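Local coordinates for pyrrolysyl-tRNA synthetase (Desulfitobacterium hafniense, PDB 3DSQ), which probably charges its cognate tRNA with pyrrolysine at the expense of ATP, as a homodimeric class II aminoacyl-tRNA synthetase, at residues W197-A202 and E258-I263; E141-W146 and W244-P249. All coordinates share one frame; numbering follows the deposited sequence.

In the fold
Both contacts belong to the class II synthetase core, and strand 250-256 connects them: the loop entering it supplies Trp244-Pro249 of contact 2, and the helix following it supplies Glu258-Ile263 of contact 1. Their centres lie 29 Å apart and their nearest atoms about 14 Å, so they do not touch. Contact 1 is buried, its centre about 8 Å from the centre of the chain, and is packed against the mixed sheet. Its Leu260 side chain is about 12 Å from the sodium ion held by Ser163, Gln164 and Gln167. Contact 2 is peripheral, with its centre 28 Å from that of the chain, and residues 141-146 there also meet the second subunit.

Contact 1: W197-A202 and E258-I263; sequences WVLEAA and ERLLMI
Leu260 reaches from helix 257-265 to Leu199 and Ala202 at the C-terminal end of helix 187-201. The sequence Glu258-Arg259 followed by a run of apolar residues is that of class II motif 3, in which a helix follows a strand of the catalytic sheet. The CB of Leu260 points toward the other helix but stands back from it, as does CG, and the two methyl groups do the touching. The chain is extended at chi2 (-164°), which carries CD1 farthest from its own backbone, to 4.3 Å from Ala202 CB. CD2 branches off to meet Leu199 CD2, also at 4.3 Å. The small Ala202 suits its place, since it lets the helix end come near: its CA lies 8.0 Å from that of Leu260, the nearest backbone pair. Leu199 bridges a wider gap with its longer side chain. Phe255 of strand 250-256 touches both leucines, and Leu230 of the neighbouring strand also packs on Leu260. A polar tie lies just beyond, where Ala202 O accepts a hydrogen bond from Arg264 NE. Between the two segments themselves there is no hydrogen bond or ion pair. The contact therefore rests on methyl groups in loose van der Waals contact, a hydrophobic join that buries 98 Å² without any directional bond.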
loop_
_atom_site.group_PDB
_atom_site.type_symbol
_atom_site.label_atom_id
_atom_site.label_comp_id
_atom_site.label_asym_id
_atom_site.label_seq_id
_atom_site.Cartn_x
_atom_site.Cartn_y
_atom_site.Cartn_z
ATOM N N TRP B 197 -12.965 15.131 10.790
ATOM C CA TRP B 197 -13.106 13.680 10.902
ATOM C C TRP B 197 -11.740 13.011 10.858
ATOM O O TRP B 197 -11.429 12.138 11.669
ATOM C CB TRP B 197 -13.946 13.104 9.756
ATOM C CG TRP B 197 -15.411 13.402 9.817
ATOM C CD1 TRP B 197 -16.214 13.376 10.925
ATOM C CD2 TRP B 197 -16.265 13.721 8.709
ATOM N NE1 TRP B 197 -17.512 13.659 10.575
ATOM C CE2 TRP B 197 -17.574 13.875 9.223
ATOM C CE3 TRP B 197 -16.052 13.890 7.332
ATOM C CZ2 TRP B 197 -18.667 14.192 8.409
ATOM C CZ3 TRP B 197 -17.140 14.207 6.521
ATOM C CH2 TRP B 197 -18.433 14.354 7.067
ATOM N N VAL B 198 -10.934 13.428 9.888
ATOM C CA VAL B 198 -9.604 12.877 9.696
ATOM C C VAL B 198 -8.631 13.218 10.822
ATOM O O VAL B 198 -8.014 12.328 11.417
ATOM C CB VAL B 198 -9.008 13.358 8.352
ATOM C CG1 VAL B 198 -7.563 12.898 8.225
ATOM C CG2 VAL B 198 -9.834 12.805 7.198
ATOM N N LEU B 199 -8.498 14.507 11.113
ATOM C CA LEU B 199 -7.585 14.937 12.156
ATOM C C LEU B 199 -7.966 14.369 13.519
ATOM O O LEU B 199 -7.097 14.119 14.355
ATOM C CB LEU B 199 -7.527 16.461 12.189
ATOM C CG LEU B 199 -6.952 17.044 10.894
ATOM C CD1 LEU B 199 -7.080 18.548 10.896
ATOM C CD2 LEU B 199 -5.495 16.624 10.746
ATOM N N GLU B 200 -9.257 14.149 13.742
ATOM C CA GLU B 200 -9.690 13.593 15.015
ATOM C C GLU B 200 -9.278 12.130 15.080
ATOM O O GLU B 200 -8.776 11.655 16.101
ATOM C CB GLU B 200 -11.205 13.707 15.182
ATOM C CG GLU B 200 -11.706 13.118 16.495
ATOM C CD GLU B 200 -11.062 13.764 17.719
ATOM O OE1 GLU B 200 -11.151 13.175 18.819
ATOM O OE2 GLU B 200 -10.472 14.860 17.591
ATOM N N ALA B 201 -9.487 11.414 13.984
ATOM C CA ALA B 201 -9.111 10.013 13.940
ATOM C C ALA B 201 -7.590 9.880 14.020
ATOM O O ALA B 201 -7.081 8.876 14.514
ATOM C CB ALA B 201 -9.635 9.366 12.664
ATOM N N ALA B 202 -6.873 10.895 13.542
ATOM C CA ALA B 202 -5.408 10.881 13.556
ATOM C C ALA B 202 -4.798 11.376 14.867
ATOM O O ALA B 202 -3.584 11.572 14.959
ATOM C CB ALA B 202 -4.866 11.714 12.398
ATOM N N GLU B 258 2.674 10.139 6.296
ATOM C CA GLU B 258 3.968 10.137 6.972
ATOM C C GLU B 258 4.193 11.519 7.562
ATOM O O GLU B 258 4.685 11.658 8.684
ATOM C CB GLU B 258 5.127 9.795 6.015
ATOM C CG GLU B 258 5.139 8.362 5.466
ATOM C CD GLU B 258 4.207 8.183 4.283
ATOM O OE1 GLU B 258 3.627 9.194 3.836
ATOM O OE2 GLU B 258 4.057 7.040 3.794
ATOM N N ARG B 259 3.822 12.547 6.809
ATOM C CA ARG B 259 3.993 13.906 7.289
ATOM C C ARG B 259 3.081 14.158 8.494
ATOM O O ARG B 259 3.469 14.833 9.442
ATOM C CB ARG B 259 3.697 14.907 6.173
ATOM C CG ARG B 259 3.874 16.341 6.609
ATOM C CD ARG B 259 3.777 17.317 5.449
ATOM N NE ARG B 259 3.870 18.694 5.931
ATOM C CZ ARG B 259 3.925 19.767 5.147
ATOM N NH1 ARG B 259 3.897 19.630 3.826
ATOM N NH2 ARG B 259 4.009 20.979 5.687
ATOM N N LEU B 260 1.867 13.622 8.447
ATOM C CA LEU B 260 0.938 13.772 9.559
ATOM C C LEU B 260 1.575 13.136 10.782
ATOM O O LEU B 260 1.641 13.746 11.846
ATOM C CB LEU B 260 -0.392 13.061 9.279
ATOM C CG LEU B 260 -1.561 13.762 8.576
ATOM C CD1 LEU B 260 -2.819 12.929 8.817
ATOM C CD2 LEU B 260 -1.783 15.165 9.129
ATOM N N LEU B 261 2.047 11.901 10.619
ATOM C CA LEU B 261 2.680 11.178 11.717
ATOM C C LEU B 261 3.877 11.909 12.297
ATOM O O LEU B 261 4.043 11.963 13.521
ATOM C CB LEU B 261 3.113 9.777 11.265
ATOM C CG LEU B 261 1.968 8.776 11.118
ATOM C CD1 LEU B 261 2.494 7.493 10.543
ATOM C CD2 LEU B 261 1.301 8.532 12.476
ATOM N N MET B 262 4.719 12.462 11.428
ATOM C CA MET B 262 5.893 13.182 11.899
ATOM C C MET B 262 5.488 14.373 12.775
ATOM O O MET B 262 6.108 14.653 13.804
ATOM C CB MET B 262 6.723 13.680 10.716
ATOM C CG MET B 262 7.768 14.720 11.099
ATOM S SD MET B 262 8.821 15.176 9.693
ATOM C CE MET B 262 7.666 16.119 8.724
ATOM N N ILE B 263 4.443 15.066 12.344
ATOM C CA ILE B 263 3.938 16.236 13.044
ATOM C C ILE B 263 3.250 15.861 14.363
ATOM O O ILE B 263 3.479 16.494 15.383
ATOM C CB ILE B 263 2.990 17.022 12.109
ATOM C CG1 ILE B 263 3.821 17.613 10.960
ATOM C CG2 ILE B 263 2.248 18.098 12.875
ATOM C CD1 ILE B 263 3.010 18.207 9.821
#

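Contact 2: E141-W146 and W244-P249; sequences ELERLW and WEIFDP
In the class II synthetase core, Glu143, in the turn near the C-terminal end of helix 132-142, meets Ile246 in the loop joining antiparallel strands 228-236 and 250-256. The carboxylate does the touching: Glu143 OE1 comes to 3.6 Å from Ile246 CD1, and OE2 stands 4.0 Å from the carbonyl O of Glu245, with no hydrogen bond between the segments. CG of Glu143 sits between its backbone N and carbonyl carbon (chi1 54°), and from there the chain runs outstretched to the loop. The two side chains meet at a slant, with the end methyl of the isoleucine against the acid. Ile246 itself sits in an apolar patch, packing on Tyr136 and Trp139 of helix 132-142 and on Leu180, a buried setting suited to a branched aliphatic residue. Glutamate suits this partly exposed border, because its side chain packs on Ile150 and Leu180 and still carries its carboxylate across to the loop. Glu143 OE1 also lies 4.6 Å from Asp248 OD2; this like-charge approach is probably eased by Lys148, a long, weak partner of Asp248. Glu245 turns its own acid to a salt bridge with Arg140. On the other side of the turn, Trp146 makes a cation-pi contact with Arg65 of the second subunit, so the same short segment faces both this loop and the dimer partner. The turn is held by Leu142 O, which accepts two backbone bonds, from Leu145 N at 2.9 Å and Trp146 N at 2.7 Å.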
loop_
_atom_site.group_PDB
_atom_site.type_symbol
_atom_site.label_atom_id
_atom_site.label_comp_id
_atom_site.label_asym_id
_atom_site.label_seq_id
_atom_site.Cartn_x
_atom_site.Cartn_y
_atom_site.Cartn_z
ATOM N N GLU B 141 -17.604 7.093 -13.405
ATOM C CA GLU B 141 -18.262 5.788 -13.503
ATOM C C GLU B 141 -19.369 5.636 -12.457
ATOM O O GLU B 141 -20.490 5.241 -12.776
ATOM C CB GLU B 141 -17.249 4.651 -13.312
ATOM C CG GLU B 141 -16.107 4.605 -14.321
ATOM C CD GLU B 141 -16.576 4.308 -15.731
ATOM O OE1 GLU B 141 -17.264 3.282 -15.938
ATOM O OE2 GLU B 141 -16.254 5.102 -16.639
ATOM N N LEU B 142 -19.047 5.948 -11.207
ATOM C CA LEU B 142 -20.007 5.816 -10.120
ATOM C C LEU B 142 -21.218 6.742 -10.221
ATOM O O LEU B 142 -22.324 6.360 -9.830
ATOM C CB LEU B 142 -19.292 6.011 -8.776
ATOM C CG LEU B 142 -18.288 4.896 -8.448
ATOM C CD1 LEU B 142 -17.651 5.142 -7.094
ATOM C CD2 LEU B 142 -18.999 3.540 -8.469
ATOM N N GLU B 143 -21.017 7.949 -10.749
ATOM C CA GLU B 143 -22.109 8.909 -10.897
ATOM C C GLU B 143 -23.220 8.370 -11.801
ATOM O O GLU B 143 -24.367 8.810 -11.717
ATOM C CB GLU B 143 -21.582 10.241 -11.440
ATOM C CG GLU B 143 -20.788 10.130 -12.742
ATOM C CD GLU B 143 -20.142 11.449 -13.153
ATOM O OE1 GLU B 143 -19.508 12.092 -12.290
ATOM O OE2 GLU B 143 -20.256 11.840 -14.336
ATOM N N ARG B 144 -22.873 7.405 -12.650
ATOM C CA ARG B 144 -23.822 6.779 -13.566
ATOM C C ARG B 144 -24.608 5.638 -12.927
ATOM O O ARG B 144 -25.581 5.152 -13.506
ATOM C CB ARG B 144 -23.086 6.225 -14.791
ATOM C CG ARG B 144 -22.946 7.196 -15.943
ATOM C CD ARG B 144 -22.088 6.608 -17.062
ATOM N NE ARG B 144 -20.727 6.345 -16.604
ATOM C CZ ARG B 144 -19.635 6.510 -17.347
ATOM N NH1 ARG B 144 -19.731 6.941 -18.601
ATOM N NH2 ARG B 144 -18.440 6.260 -16.829
ATOM N N LEU B 145 -24.184 5.208 -11.741
ATOM C CA LEU B 145 -24.836 4.100 -11.054
ATOM C C LEU B 145 -25.366 4.480 -9.678
ATOM O O LEU B 145 -26.270 3.831 -9.146
ATOM C CB LEU B 145 -23.849 2.944 -10.880
ATOM C CG LEU B 145 -23.148 2.365 -12.108
ATOM C CD1 LEU B 145 -22.006 1.473 -11.657
ATOM C CD2 LEU B 145 -24.148 1.594 -12.957
ATOM N N TRP B 146 -24.784 5.517 -9.094
ATOM C CA TRP B 146 -25.180 5.954 -7.769
ATOM C C TRP B 146 -25.741 7.368 -7.732
ATOM O O TRP B 146 -25.435 8.197 -8.591
ATOM C CB TRP B 146 -23.984 5.880 -6.813
ATOM C CG TRP B 146 -23.469 4.497 -6.553
ATOM C CD1 TRP B 146 -24.051 3.318 -6.913
ATOM C CD2 TRP B 146 -22.280 4.154 -5.833
ATOM N NE1 TRP B 146 -23.302 2.261 -6.464
ATOM C CE2 TRP B 146 -22.207 2.747 -5.796
ATOM C CE3 TRP B 146 -21.270 4.901 -5.212
ATOM C CZ2 TRP B 146 -21.162 2.066 -5.162
ATOM C CZ3 TRP B 146 -20.232 4.228 -4.581
ATOM C CH2 TRP B 146 -20.186 2.826 -4.562
ATOM N N TRP B 244 -12.262 15.831 -17.514
ATOM C CA TRP B 244 -12.676 14.570 -16.908
ATOM C C TRP B 244 -14.174 14.330 -17.001
ATOM O O TRP B 244 -14.692 13.382 -16.410
ATOM C CB TRP B 244 -12.234 14.509 -15.438
ATOM C CG TRP B 244 -10.748 14.451 -15.277
ATOM C CD1 TRP B 244 -9.903 15.497 -15.036
ATOM C CD2 TRP B 244 -9.919 13.291 -15.429
ATOM N NE1 TRP B 244 -8.598 15.062 -15.032
ATOM C CE2 TRP B 244 -8.579 13.712 -15.272
ATOM C CE3 TRP B 244 -10.178 11.937 -15.684
ATOM C CZ2 TRP B 244 -7.499 12.826 -15.365
ATOM C CZ3 TRP B 244 -9.102 11.054 -15.775
ATOM C CH2 TRP B 244 -7.781 11.503 -15.616
ATOM N N GLU B 245 -14.861 15.188 -17.747
ATOM C CA GLU B 245 -16.307 15.088 -17.926
ATOM C C GLU B 245 -17.070 15.148 -16.605
ATOM O O GLU B 245 -17.990 14.365 -16.365
ATOM C CB GLU B 245 -16.668 13.803 -18.675
ATOM C CG GLU B 245 -16.018 13.697 -20.055
ATOM C CD GLU B 245 -16.568 12.544 -20.883
ATOM O OE1 GLU B 245 -16.510 11.385 -20.412
ATOM O OE2 GLU B 245 -17.058 12.801 -22.005
ATOM N N ILE B 246 -16.685 16.089 -15.752
ATOM C CA ILE B 246 -17.347 16.261 -14.469
ATOM C C ILE B 246 -18.095 17.594 -14.495
ATOM O O ILE B 246 -17.570 18.593 -14.983
ATOM C CB ILE B 246 -16.324 16.284 -13.304
ATOM C CG1 ILE B 246 -15.511 14.984 -13.284
ATOM C CG2 ILE B 246 -17.050 16.485 -11.984
ATOM C CD1 ILE B 246 -16.336 13.722 -13.062
ATOM N N PHE B 247 -19.324 17.609 -13.988
ATOM C CA PHE B 247 -20.088 18.849 -13.957
ATOM C C PHE B 247 -20.962 19.032 -12.725
ATOM O O PHE B 247 -21.965 19.746 -12.755
ATOM C CB PHE B 247 -20.919 19.003 -15.234
ATOM C CG PHE B 247 -20.158 19.638 -16.367
ATOM C CD1 PHE B 247 -19.406 20.794 -16.152
ATOM C CD2 PHE B 247 -20.198 19.098 -17.648
ATOM C CE1 PHE B 247 -18.702 21.406 -17.197
ATOM C CE2 PHE B 247 -19.495 19.705 -18.707
ATOM C CZ PHE B 247 -18.747 20.860 -18.478
ATOM N N ASP B 248 -20.568 18.381 -11.639
ATOM C CA ASP B 248 -21.271 18.504 -10.373
ATOM C C ASP B 248 -20.286 19.134 -9.400
ATOM O O ASP B 248 -19.069 18.988 -9.553
ATOM C CB ASP B 248 -21.700 17.134 -9.839
ATOM C CG ASP B 248 -22.736 16.462 -10.716
ATOM O OD1 ASP B 248 -23.756 17.104 -11.028
ATOM O OD2 ASP B 248 -22.539 15.289 -11.086
ATOM N N PRO B 249 -20.795 19.882 -8.408
ATOM C CA PRO B 249 -19.898 20.505 -7.435
ATOM C C PRO B 249 -19.256 19.368 -6.651
ATOM O O PRO B 249 -19.813 18.275 -6.592
ATOM C CB PRO B 249 -20.846 21.323 -6.567
ATOM C CG PRO B 249 -21.948 21.671 -7.510
ATOM C CD PRO B 249 -22.172 20.372 -8.241
#